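Local coordinates for peroxisomal fatty acid beta-oxidation multifunctional protein MFP2 (Arabidopsis thaliana, PDB 2WTB), which carries out several steps of peroxisomal fatty acid beta-oxidation during seed germination, hydrating long-chain enoyl-CoA and oxidising 3-hydroxyacyl-CoA, at residues Ser41-Ala46 and Asp96-Ala101; Ser527-Pro532 and Met672-Ser677. All blocks are in the same frame, centred on the assembly; numbering follows the deposited sequence.

Contact 1: residues Ser41-Ala46 and Asp96-Ala101; sequences SNYEEA and DLLEAA
Tyr-43 and Leu-98 form the tightest part of this contact, and the interaction across it is apolar, with no hydrogen bond between the two segments. The closest pair of CA atoms across the segments, those of Tyr-43 and Leu-98, is 7.1 Å apart. Leu-98 CB lies over one face of the phenol ring, while the branch beyond it meets the phenolic end. There Leu-98 CG is 3.5 Å from Tyr-43 CZ. Leu-98 CD1 reaches Tyr-43 OH at 3.4 Å. The CB bond of Leu-98 does not itself aim at helix 33-46; it is the first torsion, with CG opposite the backbone N at -170°, that brings the branch to the tyrosine.

A second apolar patch lies nearer the backbone of the tyrosine. Leu-97, whose CB does point at the other helix, places CD2 4.1 Å from Tyr-43 CB. Its other methyl, CD1, approaches Glu-44 CG at 4.4 Å, so the glutamate adds only its aliphatic part.

The polar ends find partners elsewhere. Tyr-43 OH is hydrogen-bonded to Ser-105 OG, a tie from helix 33-46 to strand 105-109, and the Glu-44 carboxylate forms a salt bridge with Lys-40 of its own helix. Replacing Tyr-43 with an alanine would probably leave Leu-98 without the ring it packs on and Ser-105 OG without its phenol partner, opening a gap between the helices.

Both helices rest on the central sheet of the enoyl-CoA hydratase/isomerase (crotonase) domain. Tyr-43 touches Ile-55 and Ile-57 of strand 54-59 and Ile-21 of strand 18-24, while Leu-98 shares Ile-57, so the tyrosine-leucine pair fills the angle between helix 33-46, helix 88-99 and the strands beneath them.

Contact 2: residues Ser527-Pro532 and Met672-Ser677; sequences SKFGMP and MFWADS
The contact belongs to the helical C-terminal region of the 3-hydroxyacyl-CoA dehydrogenase, where Phe-529 of helix 519-529 meets Trp-674 of the short helix 671-678. The two residues reach for each other from opposite directions across a wide separation, 12.1 Å between the CA atoms of Phe-529 and Trp-674. Each side chain has CG anti to its own backbone N, at 173° in Phe-529 and 176° in Trp-674, which extends the two rings toward each other.

The rings form an offset edge-to-face pair. The phenyl edge leads with CZ, which is 3.9 Å from both Trp-674 CE2 and Trp-674 CZ2 and stands above one indole face, displaced toward its rim. The planes are inclined at 68°, and the centroids of the Phe-529 ring and the Trp-674 six-membered ring are 5.5 Å apart. Phe-529 CE1 follows, 4.2 Å from Trp-674 NE1, so the contact straddles the pyrrole-benzene junction of the indole.

Just after the phenylalanine, Gly-530 departs from helical angles with a positive phi that would press a CB against Phe-529 O. That carbonyl accepts a hydrogen bond from Arg-668, whose side chain also touches Trp-674. Helix 624-644 packs on Phe-529 through Ile-628 and Phe-632, whose ring meets the phenyl ring. The arrangement is an aromatic interhelical contact in an all-helical core, here joining helix 519-529 to helix 671-678.

From the N terminus, contact 1 comes first: it brings helix 88-99 back beside helix 33-46, closing a loop of 49 residues that includes strand 54-59. The chain then completes the hydratase/isomerase domain, with the predicted catalytic Glu-119 and Glu-139, and builds the NAD-binding sheet whose strands run from 315-318 to 486-491. Contact 2 follows, closing a loop of 139 residues that contains helices but no strand. The loops are in series, neither nested nor crossed, and the nearest atoms of contact 1 and contact 2 are about 35 Å apart. Contact 1 thus joins helices over a sheet in the N-terminal enzyme, whereas contact 2 joins helices in the C-terminal dehydrogenase region.

Contact 1: residues Ser41-Ala46 and Asp96-Ala101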
ATOM      1  N   SER A  41     -26.969  -2.483 -24.802  1.00 62.40           N
ATOM      2  CA  SER A  41     -28.360  -2.288 -25.194  1.00 60.36           C
ATOM      3  C   SER A  41     -28.603  -0.837 -25.583  1.00 58.68           C
ATOM      4  O   SER A  41     -29.230  -0.556 -26.606  1.00 56.20           O
ATOM      5  CB  SER A  41     -29.304  -2.696 -24.062  1.00 73.30           C
ATOM      6  OG  SER A  41     -29.188  -4.080 -23.779  1.00 90.27           O
ATOM      7  N   ASN A  42     -28.105   0.079 -24.759  1.00 58.58           N
ATOM      8  CA  ASN A  42     -28.198   1.502 -25.054  1.00 66.96           C
ATOM      9  C   ASN A  42     -27.787   1.783 -26.490  1.00 75.18           C
ATOM     10  O   ASN A  42     -28.525   2.417 -27.247  1.00 77.23           O
ATOM     11  CB  ASN A  42     -27.310   2.309 -24.105  1.00 69.05           C
ATOM     12  CG  ASN A  42     -27.900   2.440 -22.718  1.00 68.99           C
ATOM     13  OD1 ASN A  42     -29.116   2.378 -22.537  1.00 74.04           O
ATOM     14  ND2 ASN A  42     -27.037   2.633 -21.726  1.00 61.57           N
ATOM     15  N   TYR A  43     -26.607   1.296 -26.859  1.00 63.45           N
ATOM     16  CA  TYR A  43     -26.044   1.568 -28.176  1.00 62.84           C
ATOM     17  C   TYR A  43     -26.843   0.930 -29.307  1.00 63.38           C
ATOM     18  O   TYR A  43     -27.081   1.558 -30.339  1.00 61.68           O
ATOM     19  CB  TYR A  43     -24.568   1.154 -28.238  1.00 46.59           C
ATOM     20  CG  TYR A  43     -23.629   2.283 -27.872  1.00 55.93           C
ATOM     21  CD1 TYR A  43     -23.138   3.146 -28.845  1.00 58.69           C
ATOM     22  CD2 TYR A  43     -23.251   2.504 -26.554  1.00 58.20           C
ATOM     23  CE1 TYR A  43     -22.290   4.189 -28.521  1.00 54.46           C
ATOM     24  CE2 TYR A  43     -22.402   3.545 -26.220  1.00 62.70           C
ATOM     25  CZ  TYR A  43     -21.925   4.383 -27.208  1.00 57.01           C
ATOM     26  OH  TYR A  43     -21.081   5.421 -26.884  1.00 50.59           O
ATOM     27  N   GLU A  44     -27.265  -0.311 -29.107  1.00 65.40           N
ATOM     28  CA  GLU A  44     -28.037  -1.009 -30.124  1.00 69.95           C
ATOM     29  C   GLU A  44     -29.326  -0.255 -30.419  1.00 70.31           C
ATOM     30  O   GLU A  44     -29.825  -0.277 -31.542  1.00 79.53           O
ATOM     31  CB  GLU A  44     -28.329  -2.445 -29.689  1.00 65.23           C
ATOM     32  CG  GLU A  44     -27.079  -3.294 -29.550  1.00 66.30           C
ATOM     33  CD  GLU A  44     -27.379  -4.711 -29.118  1.00 82.11           C
ATOM     34  OE1 GLU A  44     -28.561  -5.013 -28.847  1.00 92.29           O
ATOM     35  OE2 GLU A  44     -26.430  -5.522 -29.050  1.00 81.40           O
ATOM     36  N   GLU A  45     -29.854   0.422 -29.404  1.00 60.11           N
ATOM     37  CA  GLU A  45     -31.051   1.234 -29.571  1.00 66.69           C
ATOM     38  C   GLU A  45     -30.729   2.558 -30.253  1.00 67.16           C
ATOM     39  O   GLU A  45     -31.395   2.953 -31.210  1.00 75.41           O
ATOM     40  CB  GLU A  45     -31.723   1.492 -28.219  1.00 72.20           C
ATOM     41  CG  GLU A  45     -32.802   2.566 -28.264  1.00 72.99           C
ATOM     42  CD  GLU A  45     -33.493   2.765 -26.928  1.00 74.47           C
ATOM     43  OE1 GLU A  45     -33.216   1.987 -25.989  1.00 69.90           O
ATOM     44  OE2 GLU A  45     -34.318   3.698 -26.818  1.00 72.39           O
ATOM     45  N   ALA A  46     -29.702   3.240 -29.755  1.00 60.07           N
ATOM     46  CA  ALA A  46     -29.327   4.553 -30.273  1.00 60.58           C
ATOM     47  C   ALA A  46     -28.968   4.496 -31.753  1.00 61.00           C
ATOM     48  O   ALA A  46     -29.239   5.433 -32.504  1.00 51.38           O
ATOM     49  CB  ALA A  46     -28.175   5.134 -29.466  1.00 53.10           C
ATOM     50  N   ASP A  96     -15.989  -2.604 -31.883  1.00 54.54           N
ATOM     51  CA  ASP A  96     -16.853  -2.756 -33.047  1.00 55.81           C
ATOM     52  C   ASP A  96     -18.175  -2.008 -32.899  1.00 65.89           C
ATOM     53  O   ASP A  96     -18.512  -1.163 -33.726  1.00 73.49           O
ATOM     54  CB  ASP A  96     -17.110  -4.238 -33.328  1.00 52.70           C
ATOM     55  CG  ASP A  96     -15.868  -4.960 -33.818  1.00 76.17           C
ATOM     56  OD1 ASP A  96     -14.910  -4.274 -34.237  1.00 73.91           O
ATOM     57  OD2 ASP A  96     -15.851  -6.210 -33.787  1.00 86.41           O
ATOM     58  N   LEU A  97     -18.917  -2.321 -31.842  1.00 68.08           N
ATOM     59  CA  LEU A  97     -20.227  -1.720 -31.629  1.00 60.87           C
ATOM     60  C   LEU A  97     -20.132  -0.214 -31.416  1.00 62.72           C
ATOM     61  O   LEU A  97     -20.824   0.560 -32.078  1.00 62.34           O
ATOM     62  CB  LEU A  97     -20.926  -2.372 -30.433  1.00 55.90           C
ATOM     63  CG  LEU A  97     -22.299  -1.813 -30.049  1.00 59.39           C
ATOM     64  CD1 LEU A  97     -23.275  -1.935 -31.208  1.00 62.58           C
ATOM     65  CD2 LEU A  97     -22.841  -2.523 -28.819  1.00 63.74           C
ATOM     66  N   LEU A  98     -19.265   0.195 -30.497  1.00 59.96           N
ATOM     67  CA  LEU A  98     -19.189   1.591 -30.085  1.00 52.90           C
ATOM     68  C   LEU A  98     -18.296   2.436 -30.991  1.00 54.76           C
ATOM     69  O   LEU A  98     -18.768   3.353 -31.660  1.00 55.68           O
ATOM     70  CB  LEU A  98     -18.723   1.688 -28.626  1.00 46.68           C
ATOM     71  CG  LEU A  98     -18.802   3.054 -27.934  1.00 50.86           C
ATOM     72  CD1 LEU A  98     -18.881   2.893 -26.420  1.00 46.42           C
ATOM     73  CD2 LEU A  98     -17.630   3.945 -28.320  1.00 41.62           C
ATOM     74  N   GLU A  99     -17.004   2.125 -31.006  1.00 49.04           N
ATOM     75  CA  GLU A  99     -16.037   2.958 -31.710  1.00 48.35           C
ATOM     76  C   GLU A  99     -16.230   2.949 -33.225  1.00 53.57           C
ATOM     77  O   GLU A  99     -16.010   3.962 -33.888  1.00 50.09           O
ATOM     78  CB  GLU A  99     -14.612   2.536 -31.356  1.00 41.71           C
ATOM     79  CG  GLU A  99     -13.539   3.488 -31.867  1.00 35.45           C
ATOM     80  CD  GLU A  99     -12.140   2.969 -31.600  1.00 59.02           C
ATOM     81  OE1 GLU A  99     -11.866   1.795 -31.936  1.00 53.95           O
ATOM     82  OE2 GLU A  99     -11.317   3.734 -31.052  1.00 52.96           O
ATOM     83  N   ALA A 100     -16.639   1.804 -33.766  1.00 50.10           N
ATOM     84  CA  ALA A 100     -16.807   1.655 -35.208  1.00 49.37           C
ATOM     85  C   ALA A 100     -18.247   1.897 -35.656  1.00 52.25           C
ATOM     86  O   ALA A 100     -18.647   1.469 -36.739  1.00 64.92           O
ATOM     87  CB  ALA A 100     -16.333   0.275 -35.660  1.00 42.13           C
ATOM     88  N   ALA A 101     -19.020   2.583 -34.822  1.00 55.00           N
ATOM     89  CA  ALA A 101     -20.408   2.892 -35.150  1.00 52.04           C
ATOM     90  C   ALA A 101     -20.495   4.041 -36.147  1.00 54.65           C
ATOM     91  O   ALA A 101     -19.557   4.828 -36.284  1.00 55.43           O
ATOM     92  CB  ALA A 101     -21.191   3.226 -33.889  1.00 37.97           C
TER

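Contact 2: residues Ser527-Pro532 and Met672-Ser677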
ATOM      1  N   SER A 527      17.304 -10.595  -0.286  1.00 88.22           N
ATOM      2  CA  SER A 527      17.027  -9.349  -0.992  1.00 86.99           C
ATOM      3  C   SER A 527      16.431  -9.647  -2.359  1.00 85.64           C
ATOM      4  O   SER A 527      15.725  -8.819  -2.936  1.00 89.69           O
ATOM      5  CB  SER A 527      18.299  -8.512  -1.142  1.00 95.64           C
ATOM      6  OG  SER A 527      18.728  -8.003   0.108  1.00103.37           O
ATOM      7  N   LYS A 528      16.722 -10.838  -2.870  1.00 89.60           N
ATOM      8  CA  LYS A 528      16.189 -11.275  -4.152  1.00 97.35           C
ATOM      9  C   LYS A 528      14.834 -11.925  -3.940  1.00 88.17           C
ATOM     10  O   LYS A 528      13.989 -11.933  -4.833  1.00 91.48           O
ATOM     11  CB  LYS A 528      17.151 -12.255  -4.830  1.00107.52           C
ATOM     12  CG  LYS A 528      16.704 -12.709  -6.211  1.00108.84           C
ATOM     13  CD  LYS A 528      17.824 -13.426  -6.949  1.00109.58           C
ATOM     14  CE  LYS A 528      18.286 -14.661  -6.193  1.00110.30           C
ATOM     15  NZ  LYS A 528      19.394 -15.361  -6.900  1.00111.15           N
ATOM     16  N   PHE A 529      14.635 -12.469  -2.744  1.00 91.21           N
ATOM     17  CA  PHE A 529      13.366 -13.085  -2.378  1.00 89.76           C
ATOM     18  C   PHE A 529      12.220 -12.088  -2.499  1.00 78.88           C
ATOM     19  O   PHE A 529      11.084 -12.468  -2.770  1.00 64.48           O
ATOM     20  CB  PHE A 529      13.434 -13.642  -0.954  1.00 84.65           C
ATOM     21  CG  PHE A 529      12.118 -14.140  -0.430  1.00 82.84           C
ATOM     22  CD1 PHE A 529      11.473 -15.205  -1.035  1.00 81.69           C
ATOM     23  CD2 PHE A 529      11.530 -13.548   0.678  1.00 89.14           C
ATOM     24  CE1 PHE A 529      10.260 -15.665  -0.548  1.00 81.78           C
ATOM     25  CE2 PHE A 529      10.321 -14.006   1.169  1.00 60.19           C
ATOM     26  CZ  PHE A 529       9.686 -15.064   0.555  1.00 76.70           C
ATOM     27  N   GLY A 530      12.529 -10.810  -2.303  1.00 73.88           N
ATOM     28  CA  GLY A 530      11.526  -9.766  -2.403  1.00 79.67           C
ATOM     29  C   GLY A 530      11.722  -8.655  -1.388  1.00 71.26           C
ATOM     30  O   GLY A 530      11.221  -7.546  -1.566  1.00 73.13           O
ATOM     31  N   MET A 531      12.447  -8.959  -0.317  1.00 67.15           N
ATOM     32  CA  MET A 531      12.778  -7.961   0.691  1.00 62.88           C
ATOM     33  C   MET A 531      13.596  -6.844   0.061  1.00 64.94           C
ATOM     34  O   MET A 531      14.344  -7.076  -0.889  1.00 70.32           O
ATOM     35  CB  MET A 531      13.562  -8.600   1.840  1.00 66.90           C
ATOM     36  CG  MET A 531      12.745  -9.560   2.687  1.00 72.75           C
ATOM     37  SD  MET A 531      11.573  -8.689   3.739  1.00 77.54           S
ATOM     38  CE  MET A 531      10.469 -10.015   4.205  1.00171.71           C
ATOM     39  N   PRO A 532      13.453  -5.620   0.586  1.00 70.36           N
ATOM     40  CA  PRO A 532      14.193  -4.466   0.069  1.00 84.86           C
ATOM     41  C   PRO A 532      15.628  -4.475   0.577  1.00 91.44           C
ATOM     42  O   PRO A 532      16.432  -3.626   0.196  1.00 94.41           O
ATOM     43  CB  PRO A 532      13.442  -3.267   0.670  1.00 81.18           C
ATOM     44  CG  PRO A 532      12.178  -3.833   1.278  1.00 75.64           C
ATOM     45  CD  PRO A 532      12.513  -5.235   1.647  1.00 68.20           C
ATOM     46  N   MET A 672       1.505 -14.486   6.122  1.00 63.63           N
ATOM     47  CA  MET A 672       0.546 -15.560   6.366  1.00 68.62           C
ATOM     48  C   MET A 672      -0.006 -16.131   5.065  1.00 71.17           C
ATOM     49  O   MET A 672      -0.112 -17.346   4.910  1.00 73.23           O
ATOM     50  CB  MET A 672      -0.596 -15.082   7.268  1.00 72.39           C
ATOM     51  CG  MET A 672      -0.162 -14.706   8.677  1.00 74.02           C
ATOM     52  SD  MET A 672       0.314 -16.121   9.691  1.00 68.21           S
ATOM     53  CE  MET A 672      -1.262 -16.955   9.865  1.00 71.47           C
ATOM     54  N   PHE A 673      -0.355 -15.253   4.131  1.00 55.22           N
ATOM     55  CA  PHE A 673      -0.813 -15.687   2.814  1.00 61.15           C
ATOM     56  C   PHE A 673       0.250 -16.550   2.135  1.00 72.91           C
ATOM     57  O   PHE A 673      -0.069 -17.511   1.434  1.00 81.99           O
ATOM     58  CB  PHE A 673      -1.152 -14.481   1.937  1.00 57.52           C
ATOM     59  CG  PHE A 673      -1.653 -14.846   0.568  1.00 66.90           C
ATOM     60  CD1 PHE A 673      -3.010 -14.885   0.299  1.00 65.93           C
ATOM     61  CD2 PHE A 673      -0.765 -15.143  -0.456  1.00 70.25           C
ATOM     62  CE1 PHE A 673      -3.473 -15.216  -0.962  1.00 70.54           C
ATOM     63  CE2 PHE A 673      -1.224 -15.477  -1.718  1.00 72.62           C
ATOM     64  CZ  PHE A 673      -2.578 -15.512  -1.972  1.00 64.74           C
ATOM     65  N   TRP A 674       1.514 -16.198   2.354  1.00 72.96           N
ATOM     66  CA  TRP A 674       2.637 -16.927   1.774  1.00 67.75           C
ATOM     67  C   TRP A 674       2.799 -18.280   2.453  1.00 71.24           C
ATOM     68  O   TRP A 674       3.046 -19.288   1.794  1.00 63.87           O
ATOM     69  CB  TRP A 674       3.923 -16.104   1.902  1.00 62.73           C
ATOM     70  CG  TRP A 674       5.160 -16.808   1.431  1.00 73.76           C
ATOM     71  CD1 TRP A 674       5.507 -17.080   0.139  1.00 71.81           C
ATOM     72  CD2 TRP A 674       6.228 -17.314   2.246  1.00 68.05           C
ATOM     73  NE1 TRP A 674       6.714 -17.732   0.100  1.00 66.18           N
ATOM     74  CE2 TRP A 674       7.180 -17.887   1.379  1.00 64.52           C
ATOM     75  CE3 TRP A 674       6.466 -17.344   3.623  1.00 66.88           C
ATOM     76  CZ2 TRP A 674       8.353 -18.481   1.844  1.00 68.84           C
ATOM     77  CZ3 TRP A 674       7.633 -17.935   4.084  1.00 76.00           C
ATOM     78  CH2 TRP A 674       8.561 -18.495   3.196  1.00 74.89           C
ATOM     79  N   ALA A 675       2.647 -18.295   3.774  1.00 67.28           N
ATOM     80  CA  ALA A 675       2.744 -19.530   4.548  1.00 73.81           C
ATOM     81  C   ALA A 675       1.767 -20.586   4.041  1.00 74.23           C
ATOM     82  O   ALA A 675       2.137 -21.746   3.862  1.00 75.70           O
ATOM     83  CB  ALA A 675       2.512 -19.253   6.031  1.00 66.12           C
ATOM     84  N   ASP A 676       0.521 -20.184   3.814  1.00 66.25           N
ATOM     85  CA  ASP A 676      -0.481 -21.097   3.274  1.00 65.39           C
ATOM     86  C   ASP A 676      -0.222 -21.388   1.801  1.00 76.63           C
ATOM     87  O   ASP A 676      -0.711 -22.378   1.256  1.00 71.54           O
ATOM     88  CB  ASP A 676      -1.887 -20.534   3.466  1.00 72.56           C
ATOM     89  CG  ASP A 676      -2.458 -20.852   4.833  1.00 89.72           C
ATOM     90  OD1 ASP A 676      -3.358 -20.116   5.292  1.00 84.41           O
ATOM     91  OD2 ASP A 676      -2.004 -21.840   5.450  1.00 94.53           O
ATOM     92  N   SER A 677       0.552 -20.518   1.162  1.00 79.49           N
ATOM     93  CA  SER A 677       0.919 -20.699  -0.234  1.00 74.70           C
ATOM     94  C   SER A 677       1.871 -21.881  -0.377  1.00 85.72           C
ATOM     95  O   SER A 677       1.969 -22.493  -1.443  1.00 85.30           O
ATOM     96  CB  SER A 677       1.567 -19.428  -0.782  1.00 81.42           C
ATOM     97  OG  SER A 677       1.978 -19.606  -2.125  1.00110.26           O
TER